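Local coordinates for protein galactan 1,3-beta-galactosidase (Phanerochaete chrysosporium, PDB 7BYT) that probably hydrolyses the beta-1,3-linked galactan main chain from its end, releasing galactose, as a family 43 glycoside hydrolase that also carries a carbohydrate-binding module, at residues V80-V85 against Q242-L247; W97-S102 against D134-S139; A253-D258 against R269-P274. All blocks are in the same frame, centred on the assembly; numbering follows the deposited sequence.

Overall arrangement
The three contacts lie in the family 43 catalytic domain, a five-bladed beta-propeller of antiparallel blades. Contact 2 is nested along the chain inside the loop closed by contact 1, and contact 3 follows both. Contacts 1 and 2 have centres 11 Å apart and share the blade in which strands 79-88 and 93-101 are neighbours; both touch the bound galactose. Contact 1 ends on strand 242-249, whose neighbour 252-259 opens contact 3, also 11 Å away between centres. Contacts 2 and 3 do not touch, their nearest atoms about 9 Å apart. Contacts 1 and 2 thus join blades around the sugar pocket, whereas contact 3 pairs strands within one blade.

Contact 1 (V80-V85 against Q242-L247); sequences VERPKV and QNAFDL. With GLA (alpha-D-galactopyranose), chain F.
R82 reaches across to strand 242-249, its guanidinium NH1 donating to N243 O (3.0 Å) in the carbonyl plane, on a lone pair. NE and NH2 serve the sugar: NE donates to galactose O3 at 3.0 Å and NH2 to its O2 at 2.9 Å, NH2 also reaching a water. Q242 brings its amide up at 83° to the guanidinium plane; Q242 OE1 accepts from W260 NE1 and only lies near R82 NH2, while Q242 NE2 bonds the galactose O2 weakly. E81 adds to this grip, OE1 taking the galactose O4 hydroxyl at 2.7 Å and O3 at 3.2 Å. The two strands run nearly parallel, 7° apart, but their axes stay 8.8 Å from each other: they are edge strands of different propeller blades, and side chains and water fill the gap. One water accepts from R82 NH1 and K84 NZ and donates to A244 O (2.8 Å). Bends at chi2 and chi4 fold K84 back, K84 CD lying at the F245 ring edge, 3.9 Å from F245 CD1, while K84 NZ donates to P83 O and A22 O. Further out, E36 holds R82 N, and N243 ND2 donates to D246 OD2 and A188 O.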
loop_
_atom_site.group_PDB
_atom_site.type_symbol
_atom_site.label_atom_id
_atom_site.label_comp_id
_atom_site.label_asym_id
_atom_site.label_seq_id
_atom_site.Cartn_x
_atom_site.Cartn_y
_atom_site.Cartn_z
ATOM N N VAL A 80 -8.486 5.853 -14.981
ATOM C CA VAL A 80 -7.097 6.295 -14.903
ATOM C C VAL A 80 -6.524 5.698 -13.627
ATOM O O VAL A 80 -7.006 6.006 -12.530
ATOM C CB VAL A 80 -6.994 7.829 -14.855
ATOM C CG1 VAL A 80 -5.591 8.258 -14.492
ATOM C CG2 VAL A 80 -7.443 8.442 -16.184
ATOM N N GLU A 81 -5.514 4.838 -13.759
ATOM C CA GLU A 81 -4.979 4.123 -12.607
ATOM C C GLU A 81 -3.461 4.192 -12.562
ATOM O O GLU A 81 -2.786 4.335 -13.589
ATOM C CB GLU A 81 -5.420 2.646 -12.617
ATOM C CG GLU A 81 -6.859 2.476 -12.154
ATOM C CD GLU A 81 -7.404 1.066 -12.312
ATOM O OE1 GLU A 81 -6.683 0.173 -12.805
ATOM O OE2 GLU A 81 -8.577 0.853 -11.932
ATOM N N ARG A 82 -2.933 4.104 -11.346
ATOM C CA ARG A 82 -1.505 3.915 -11.112
ATOM C C ARG A 82 -0.616 4.962 -11.796
ATOM O O ARG A 82 0.303 4.619 -12.545
ATOM C CB ARG A 82 -1.088 2.497 -11.479
ATOM C CG ARG A 82 -1.830 1.461 -10.605
ATOM C CD ARG A 82 -1.397 0.016 -10.872
ATOM N NE ARG A 82 -2.143 -0.903 -10.010
ATOM C CZ ARG A 82 -1.791 -1.190 -8.757
ATOM N NH1 ARG A 82 -0.707 -0.626 -8.223
ATOM N NH2 ARG A 82 -2.513 -2.031 -8.029
ATOM N N PRO A 83 -0.847 6.245 -11.536
ATOM C CA PRO A 83 -0.011 7.275 -12.162
ATOM C C PRO A 83 1.423 7.169 -11.662
ATOM O O PRO A 83 1.684 6.765 -10.527
ATOM C CB PRO A 83 -0.655 8.584 -11.684
ATOM C CG PRO A 83 -1.243 8.215 -10.329
ATOM C CD PRO A 83 -1.778 6.814 -10.541
ATOM N N LYS A 84 2.353 7.547 -12.527
ATOM C CA LYS A 84 3.773 7.572 -12.211
ATOM C C LYS A 84 4.371 8.782 -12.902
ATOM O O LYS A 84 3.954 9.119 -14.009
ATOM C CB LYS A 84 4.481 6.325 -12.768
ATOM C CG LYS A 84 3.870 4.984 -12.325
ATOM C CD LYS A 84 4.274 4.642 -10.890
ATOM C CE LYS A 84 3.408 3.524 -10.309
ATOM N NZ LYS A 84 2.104 4.012 -9.775
ATOM N N VAL A 85 5.333 9.443 -12.257
ATOM C CA VAL A 85 5.947 10.642 -12.822
ATOM C C VAL A 85 7.457 10.528 -12.725
ATOM O O VAL A 85 7.994 10.215 -11.654
ATOM C CB VAL A 85 5.475 11.928 -12.113
ATOM C CG1 VAL A 85 6.192 13.148 -12.692
ATOM C CG2 VAL A 85 3.977 12.090 -12.236
ATOM N N GLN A 242 -1.445 -4.656 -1.866
ATOM C CA GLN A 242 -0.959 -4.881 -3.221
ATOM C C GLN A 242 0.049 -3.794 -3.544
ATOM O O GLN A 242 -0.201 -2.617 -3.270
ATOM C CB GLN A 242 -2.116 -4.838 -4.227
ATOM C CG GLN A 242 -1.679 -5.153 -5.652
ATOM C CD GLN A 242 -2.804 -5.055 -6.657
ATOM O OE1 GLN A 242 -3.762 -4.284 -6.474
ATOM N NE2 GLN A 242 -2.697 -5.827 -7.744
ATOM N N ASN A 243 1.158 -4.181 -4.140
ATOM C CA ASN A 243 2.234 -3.239 -4.485
ATOM C C ASN A 243 1.691 -2.041 -5.232
ATOM O O ASN A 243 0.813 -2.183 -6.098
ATOM C CB ASN A 243 3.258 -3.944 -5.363
ATOM C CG ASN A 243 4.564 -3.216 -5.448
ATOM O OD1 ASN A 243 5.087 -2.736 -4.444
ATOM N ND2 ASN A 243 5.124 -3.138 -6.663
ATOM N N ALA A 244 2.290 -0.888 -4.943
ATOM C CA ALA A 244 2.003 0.320 -5.708
ATOM C C ALA A 244 3.294 1.013 -6.124
ATOM O O ALA A 244 3.457 1.374 -7.294
ATOM C CB ALA A 244 1.107 1.294 -4.923
ATOM N N PHE A 245 4.215 1.205 -5.188
ATOM C CA PHE A 245 5.459 1.892 -5.499
ATOM C C PHE A 245 6.548 1.404 -4.560
ATOM O O PHE A 245 6.300 1.193 -3.371
ATOM C CB PHE A 245 5.316 3.418 -5.384
ATOM C CG PHE A 245 6.373 4.158 -6.124
ATOM C CD1 PHE A 245 6.238 4.391 -7.485
ATOM C CD2 PHE A 245 7.528 4.566 -5.483
ATOM C CE1 PHE A 245 7.227 5.055 -8.185
ATOM C CE2 PHE A 245 8.524 5.233 -6.183
ATOM C CZ PHE A 245 8.373 5.470 -7.535
ATOM N N ASP A 246 7.754 1.241 -5.094
ATOM C CA ASP A 246 8.891 0.738 -4.333
ATOM C C ASP A 246 9.974 1.807 -4.377
ATOM O O ASP A 246 10.599 2.020 -5.418
ATOM C CB ASP A 246 9.330 -0.593 -4.922
ATOM C CG ASP A 246 8.155 -1.521 -5.100
ATOM O OD1 ASP A 246 7.483 -1.799 -4.075
ATOM O OD2 ASP A 246 7.853 -1.903 -6.248
ATOM N N LEU A 247 10.160 2.495 -3.248
ATOM C CA LEU A 247 10.965 3.709 -3.186
ATOM C C LEU A 247 12.317 3.392 -2.569
ATOM O O LEU A 247 12.364 2.881 -1.443
ATOM C CB LEU A 247 10.244 4.753 -2.337
ATOM C CG LEU A 247 10.942 6.112 -2.188
ATOM C CD1 LEU A 247 10.915 6.874 -3.515
ATOM C CD2 LEU A 247 10.295 6.938 -1.100
HETATM C C1 GLA F . -6.111 -4.799 -9.562
HETATM C C2 GLA F . -5.253 -3.737 -10.229
HETATM C C3 GLA F . -5.869 -2.373 -9.948
HETATM C C4 GLA F . -7.276 -2.329 -10.549
HETATM C C5 GLA F . -8.098 -3.502 -9.997
HETATM C C6 GLA F . -9.468 -3.606 -10.671
HETATM O O1 GLA F . -6.186 -4.542 -8.145
HETATM O O2 GLA F . -3.931 -3.846 -9.711
HETATM O O3 GLA F . -5.055 -1.315 -10.471
HETATM O O4 GLA F . -7.242 -2.341 -11.991
HETATM O O5 GLA F . -7.412 -4.753 -10.159
HETATM O O6 GLA F . -9.329 -4.070 -12.019
HETATM O O HOH W 1 1.318 1.310 -9.059
HETATM O O HOH W 2 -1.996 -1.426 -5.346
#

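Contact 2 (W97-S102 against D134-S139); sequences WFHSDS and DSRDES. With GLA (alpha-D-galactopyranose), chain F.
H99 lies flat against the R136 backbone, the tight part of the contact. R136 O sits over one face of the imidazole, 3.1 Å from H99 CG and offset toward the rim, while R136 CA makes a CH-pi contact with the same ring, 3.6 Å from its centroid. With CG anti to the backbone N (chi1 170°), the ring points across to 134-139, and both its nitrogens are engaged at the edge. NE2 donates to D101 OD2 at 2.6 Å, nearly straight (166°) and on the anti lone pair, a His-carboxylate pair; D101 OD1 is held by the backbone N of S102, A107 and A108. ND1 meets a water 2.7 Å away that donates to D137 OD1 and also bonds the galactose O3. The segments belong to successive propeller blades, and D137, at the entry to strand 138-142, accepts the galactose O2 hydroxyl on OD2 at 2.6 Å. Cutting H99 back to an alanine is likely to leave D101 OD2 without its N-H mate, the water beside D137 without its ring partner, and a gap over the R136 backbone. E138 turns its carboxylate to the F98-H99 backbone, OE1 3.2 Å from H99 N, OE2 buried with no partner in the model. Looser is the approach of D101 to the R136 side chain: D101 OD2 is 4.2 Å from R136 NE, well out of the guanidinium plane. R136 NH1 instead salt-bridges D134 OD2, and R136 NH2 donates to Y105 O.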
loop_
_atom_site.group_PDB
_atom_site.type_symbol
_atom_site.label_atom_id
_atom_site.label_comp_id
_atom_site.label_asym_id
_atom_site.label_seq_id
_atom_site.Cartn_x
_atom_site.Cartn_y
_atom_site.Cartn_z
ATOM N N TRP A 97 2.900 9.006 -16.654
ATOM C CA TRP A 97 2.291 7.866 -17.325
ATOM C C TRP A 97 1.222 7.278 -16.412
ATOM O O TRP A 97 1.320 7.375 -15.185
ATOM C CB TRP A 97 3.341 6.786 -17.623
ATOM C CG TRP A 97 4.263 7.156 -18.756
ATOM C CD1 TRP A 97 5.103 8.234 -18.810
ATOM C CD2 TRP A 97 4.416 6.463 -20.001
ATOM N NE1 TRP A 97 5.768 8.256 -20.017
ATOM C CE2 TRP A 97 5.366 7.179 -20.764
ATOM C CE3 TRP A 97 3.851 5.303 -20.542
ATOM C CZ2 TRP A 97 5.764 6.774 -22.041
ATOM C CZ3 TRP A 97 4.243 4.900 -21.814
ATOM C CH2 TRP A 97 5.190 5.636 -22.550
ATOM N N PHE A 98 0.199 6.669 -17.011
ATOM C CA PHE A 98 -0.831 5.998 -16.225
ATOM C C PHE A 98 -1.486 4.919 -17.068
ATOM O O PHE A 98 -1.381 4.911 -18.296
ATOM C CB PHE A 98 -1.883 6.994 -15.703
ATOM C CG PHE A 98 -2.445 7.902 -16.766
ATOM C CD1 PHE A 98 -3.569 7.541 -17.491
ATOM C CD2 PHE A 98 -1.839 9.124 -17.021
ATOM C CE1 PHE A 98 -4.090 8.394 -18.452
ATOM C CE2 PHE A 98 -2.347 9.980 -17.986
ATOM C CZ PHE A 98 -3.475 9.608 -18.698
ATOM N N HIS A 99 -2.161 4.005 -16.382
ATOM C CA HIS A 99 -3.000 3.018 -17.035
ATOM C C HIS A 99 -4.284 3.721 -17.455
ATOM O O HIS A 99 -4.990 4.294 -16.615
ATOM C CB HIS A 99 -3.267 1.883 -16.050
ATOM C CG HIS A 99 -4.301 0.894 -16.486
ATOM N ND1 HIS A 99 -4.791 -0.066 -15.628
ATOM C CD2 HIS A 99 -4.919 0.691 -17.677
ATOM C CE1 HIS A 99 -5.691 -0.802 -16.261
ATOM N NE2 HIS A 99 -5.781 -0.372 -17.508
ATOM N N SER A 100 -4.556 3.710 -18.754
ATOM C CA SER A 100 -5.708 4.375 -19.353
ATOM C C SER A 100 -6.658 3.299 -19.858
ATOM O O SER A 100 -6.258 2.443 -20.654
ATOM C CB SER A 100 -5.207 5.232 -20.517
ATOM O OG SER A 100 -6.267 5.902 -21.180
ATOM N N ASP A 101 -7.911 3.314 -19.392
ATOM C CA ASP A 101 -8.793 2.211 -19.756
ATOM C C ASP A 101 -10.250 2.650 -19.819
ATOM O O ASP A 101 -10.613 3.767 -19.449
ATOM C CB ASP A 101 -8.620 1.016 -18.803
ATOM C CG ASP A 101 -8.518 -0.303 -19.546
ATOM O OD1 ASP A 101 -9.305 -0.490 -20.494
ATOM O OD2 ASP A 101 -7.644 -1.138 -19.208
ATOM N N SER A 102 -11.076 1.740 -20.323
ATOM C CA SER A 102 -12.522 1.847 -20.236
ATOM C C SER A 102 -13.002 1.185 -18.946
ATOM O O SER A 102 -12.245 0.514 -18.239
ATOM C CB SER A 102 -13.163 1.168 -21.439
ATOM O OG SER A 102 -12.771 -0.194 -21.493
ATOM N N ASP A 134 -1.639 -4.864 -25.411
ATOM C CA ASP A 134 -2.313 -4.430 -24.193
ATOM C C ASP A 134 -1.318 -3.894 -23.173
ATOM O O ASP A 134 -0.206 -4.406 -23.009
ATOM C CB ASP A 134 -2.994 -5.608 -23.501
ATOM C CG ASP A 134 -4.223 -6.109 -24.214
ATOM O OD1 ASP A 134 -4.656 -5.504 -25.214
ATOM O OD2 ASP A 134 -4.752 -7.135 -23.732
ATOM N N SER A 135 -1.767 -2.894 -22.423
ATOM C CA SER A 135 -1.104 -2.510 -21.184
ATOM C C SER A 135 -2.201 -2.208 -20.177
ATOM O O SER A 135 -3.086 -1.387 -20.446
ATOM C CB SER A 135 -0.201 -1.295 -21.419
ATOM O OG SER A 135 0.430 -0.875 -20.220
ATOM N N ARG A 136 -2.177 -2.906 -19.038
ATOM C CA ARG A 136 -3.095 -2.607 -17.941
ATOM C C ARG A 136 -2.297 -2.080 -16.757
ATOM O O ARG A 136 -1.799 -0.956 -16.829
ATOM C CB ARG A 136 -4.032 -3.789 -17.645
ATOM C CG ARG A 136 -5.062 -3.978 -18.769
ATOM C CD ARG A 136 -5.990 -5.170 -18.542
ATOM N NE ARG A 136 -7.030 -5.258 -19.571
ATOM C CZ ARG A 136 -6.860 -5.852 -20.749
ATOM N NH1 ARG A 136 -5.685 -6.397 -21.056
ATOM N NH2 ARG A 136 -7.856 -5.893 -21.621
ATOM N N ASP A 137 -2.144 -2.835 -15.670
ATOM C CA ASP A 137 -1.271 -2.349 -14.601
ATOM C C ASP A 137 0.104 -2.032 -15.174
ATOM O O ASP A 137 0.648 -2.797 -15.977
ATOM C CB ASP A 137 -1.087 -3.413 -13.524
ATOM C CG ASP A 137 -2.227 -3.471 -12.551
ATOM O OD1 ASP A 137 -3.324 -2.951 -12.853
ATOM O OD2 ASP A 137 -2.038 -4.099 -11.491
ATOM N N GLU A 138 0.668 -0.902 -14.758
ATOM C CA GLU A 138 1.962 -0.480 -15.274
ATOM C C GLU A 138 2.734 0.270 -14.201
ATOM O O GLU A 138 2.191 0.703 -13.180
ATOM C CB GLU A 138 1.849 0.374 -16.553
ATOM C CG GLU A 138 0.882 1.564 -16.448
ATOM C CD GLU A 138 1.215 2.559 -15.353
ATOM O OE1 GLU A 138 0.276 2.898 -14.610
ATOM O OE2 GLU A 138 2.365 3.037 -15.264
ATOM N N SER A 139 4.023 0.425 -14.465
ATOM C CA SER A 139 4.867 1.384 -13.770
ATOM C C SER A 139 5.902 1.896 -14.751
ATOM O O SER A 139 6.055 1.372 -15.852
ATOM C CB SER A 139 5.559 0.774 -12.552
ATOM O OG SER A 139 6.105 1.803 -11.727
HETATM C C1 GLA F . -6.111 -4.799 -9.562
HETATM C C2 GLA F . -5.253 -3.737 -10.229
HETATM C C3 GLA F . -5.869 -2.373 -9.948
HETATM C C4 GLA F . -7.276 -2.329 -10.549
HETATM C C5 GLA F . -8.098 -3.502 -9.997
HETATM C C6 GLA F . -9.468 -3.606 -10.671
HETATM O O1 GLA F . -6.186 -4.542 -8.145
HETATM O O2 GLA F . -3.931 -3.846 -9.711
HETATM O O3 GLA F . -5.055 -1.315 -10.471
HETATM O O4 GLA F . -7.242 -2.341 -11.991
HETATM O O5 GLA F . -7.412 -4.753 -10.159
HETATM O O6 GLA F . -9.329 -4.070 -12.019
HETATM O O HOH W 3 -3.972 -0.367 -13.104
#

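Contact 3 (A253-D258 against R269-P274); sequences AIYMGD and RYIWYP
Strands 253-258 and 269-274 pair antiparallel, their axes 4.6 Å apart at closest and 163° between directions, with Y255-Y273 and G257-I271 as hydrogen-bonded pairs. Each pair is joined by two backbone bonds; Y255 N to Y273 O and G257 N to I271 O both measure 2.8 Å. In the non-hydrogen-bonded pair between them, M256 and W272 point to the same face of the sheet. The methionine, extended beyond CG (chi2 171°), runs across the indole: CG stands over the five-membered ring, 3.5 Å from its centroid, and SD over the six-membered ring at 4.2 Å, a Met-aromatic contact. CE continues to the far rim near CZ3 and CH2. At the indole edge, W272 NE1 donates to an in-plane water at 2.8 Å, and that water donates to G257 O. W9 and W33 meet the indole as well, and Y270 packs with these two and with H20. D258 OD1 approaches the Y270 ring obliquely, 4.0 Å from Y270 CD1, and a second water donates to OD1 and to R269 O, while D258 OD2 accepts from G21 N. On the other face, the Y255 ring extends beside G257, with Y255 CE2 3.7 Å from I271 O and OH bonded to S241. A CB on G257 would meet that hydroxyl, so the absence of a side chain fits the tyrosine's course. The hairpin forms the middle of its propeller blade, flanked by strands 242-249 and 283-284. The M256-W272 face is thus held by dispersion and sulfur-aromatic packing, while the indole N-H, the G257 carbonyl and the D258 carboxylate find water or backbone N-H partners, so these inner strands are probably buried at little polar cost.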
loop_
_atom_site.group_PDB
_atom_site.type_symbol
_atom_site.label_atom_id
_atom_site.label_comp_id
_atom_site.label_asym_id
_atom_site.label_seq_id
_atom_site.Cartn_x
_atom_site.Cartn_y
_atom_site.Cartn_z
ATOM N N ALA A 253 14.808 0.095 1.022
ATOM C CA ALA A 253 13.734 0.683 0.235
ATOM C C ALA A 253 12.501 0.749 1.115
ATOM O O ALA A 253 12.522 0.326 2.273
ATOM C CB ALA A 253 13.467 -0.120 -1.044
ATOM N N ILE A 254 11.435 1.324 0.559
ATOM C CA ILE A 254 10.125 1.380 1.195
ATOM C C ILE A 254 9.123 0.717 0.264
ATOM O O ILE A 254 9.025 1.085 -0.915
ATOM C CB ILE A 254 9.693 2.824 1.492
ATOM C CG1 ILE A 254 10.695 3.484 2.439
ATOM C CG2 ILE A 254 8.285 2.835 2.073
ATOM C CD1 ILE A 254 10.420 4.973 2.664
ATOM N N TYR A 255 8.375 -0.250 0.802
ATOM C CA TYR A 255 7.249 -0.852 0.101
ATOM C C TYR A 255 6.041 0.045 0.327
ATOM O O TYR A 255 5.670 0.302 1.476
ATOM C CB TYR A 255 6.967 -2.231 0.700
ATOM C CG TYR A 255 5.661 -2.826 0.224
ATOM C CD1 TYR A 255 5.591 -3.462 -1.003
ATOM C CD2 TYR A 255 4.499 -2.732 0.993
ATOM C CE1 TYR A 255 4.396 -3.995 -1.469
ATOM C CE2 TYR A 255 3.294 -3.272 0.531
ATOM C CZ TYR A 255 3.259 -3.900 -0.699
ATOM O OH TYR A 255 2.089 -4.437 -1.169
ATOM N N MET A 256 5.424 0.516 -0.756
ATOM C CA MET A 256 4.187 1.282 -0.671
ATOM C C MET A 256 3.115 0.498 -1.402
ATOM O O MET A 256 3.227 0.276 -2.613
ATOM C CB MET A 256 4.344 2.662 -1.302
ATOM C CG MET A 256 5.263 3.550 -0.509
ATOM S SD MET A 256 5.612 5.035 -1.445
ATOM C CE MET A 256 6.603 5.928 -0.245
ATOM N N GLY A 257 2.088 0.068 -0.665
ATOM C CA GLY A 257 1.001 -0.692 -1.239
ATOM C C GLY A 257 -0.350 -0.078 -0.903
ATOM O O GLY A 257 -0.466 0.833 -0.070
ATOM N N ASP A 258 -1.370 -0.602 -1.565
ATOM C CA ASP A 258 -2.761 -0.244 -1.304
ATOM C C ASP A 258 -3.455 -1.410 -0.615
ATOM O O ASP A 258 -3.227 -2.577 -0.964
ATOM C CB ASP A 258 -3.496 0.041 -2.620
ATOM C CG ASP A 258 -2.990 1.284 -3.310
ATOM O OD1 ASP A 258 -3.203 2.382 -2.770
ATOM O OD2 ASP A 258 -2.379 1.162 -4.390
ATOM N N ARG A 269 -6.991 1.848 2.080
ATOM C CA ARG A 269 -5.957 2.393 2.955
ATOM C C ARG A 269 -4.570 2.182 2.352
ATOM O O ARG A 269 -4.411 1.652 1.248
ATOM C CB ARG A 269 -6.090 1.817 4.369
ATOM C CG ARG A 269 -7.432 2.144 5.059
ATOM C CD ARG A 269 -7.775 3.642 5.097
ATOM N NE ARG A 269 -8.902 3.883 6.013
ATOM C CZ ARG A 269 -9.850 4.805 5.849
ATOM N NH1 ARG A 269 -9.845 5.635 4.809
ATOM N NH2 ARG A 269 -10.823 4.905 6.747
ATOM N N TYR A 270 -3.555 2.634 3.075
ATOM C CA TYR A 270 -2.185 2.681 2.564
ATOM C C TYR A 270 -1.293 1.843 3.460
ATOM O O TYR A 270 -1.260 2.041 4.680
ATOM C CB TYR A 270 -1.688 4.132 2.474
ATOM C CG TYR A 270 -2.669 5.002 1.709
ATOM C CD1 TYR A 270 -2.813 4.863 0.327
ATOM C CD2 TYR A 270 -3.487 5.919 2.369
ATOM C CE1 TYR A 270 -3.717 5.642 -0.378
ATOM C CE2 TYR A 270 -4.401 6.700 1.666
ATOM C CZ TYR A 270 -4.511 6.551 0.300
ATOM O OH TYR A 270 -5.423 7.321 -0.399
ATOM N N ILE A 271 -0.596 0.894 2.856
ATOM C CA ILE A 271 0.207 -0.073 3.585
ATOM C C ILE A 271 1.647 0.196 3.179
ATOM O O ILE A 271 2.071 -0.179 2.075
ATOM C CB ILE A 271 -0.215 -1.507 3.253
ATOM C CG1 ILE A 271 -1.719 -1.704 3.473
ATOM C CG2 ILE A 271 0.610 -2.503 4.052
ATOM C CD1 ILE A 271 -2.241 -1.330 4.869
ATOM N N TRP A 272 2.375 0.908 4.037
ATOM C CA TRP A 272 3.753 1.310 3.778
ATOM C C TRP A 272 4.651 0.692 4.836
ATOM O O TRP A 272 4.422 0.894 6.032
ATOM C CB TRP A 272 3.896 2.826 3.861
ATOM C CG TRP A 272 3.273 3.603 2.742
ATOM C CD1 TRP A 272 2.394 3.152 1.795
ATOM C CD2 TRP A 272 3.486 4.990 2.467
ATOM N NE1 TRP A 272 2.049 4.184 0.947
ATOM C CE2 TRP A 272 2.716 5.315 1.334
ATOM C CE3 TRP A 272 4.267 5.991 3.069
ATOM C CZ2 TRP A 272 2.691 6.597 0.791
ATOM C CZ3 TRP A 272 4.244 7.259 2.528
ATOM C CH2 TRP A 272 3.467 7.551 1.399
ATOM N N TYR A 273 5.671 -0.047 4.402
ATOM C CA TYR A 273 6.573 -0.735 5.315
ATOM C C TYR A 273 7.996 -0.591 4.814
ATOM O O TYR A 273 8.221 -0.444 3.607
ATOM C CB TYR A 273 6.265 -2.239 5.362
ATOM C CG TYR A 273 4.987 -2.617 6.068
ATOM C CD1 TYR A 273 4.716 -2.157 7.353
ATOM C CD2 TYR A 273 4.069 -3.470 5.457
ATOM C CE1 TYR A 273 3.545 -2.530 8.005
ATOM C CE2 TYR A 273 2.903 -3.848 6.096
ATOM C CZ TYR A 273 2.651 -3.385 7.369
ATOM O OH TYR A 273 1.485 -3.759 7.988
ATOM N N PRO A 274 8.980 -0.666 5.706
ATOM C CA PRO A 274 10.365 -0.811 5.237
ATOM C C PRO A 274 10.512 -2.078 4.408
ATOM O O PRO A 274 9.920 -3.119 4.706
ATOM C CB PRO A 274 11.177 -0.907 6.537
ATOM C CG PRO A 274 10.269 -0.385 7.627
ATOM C CD PRO A 274 8.872 -0.767 7.172
HETATM O O HOH W 4 0.498 3.246 -1.187
HETATM O O HOH W 5 -5.341 2.485 -1.213
#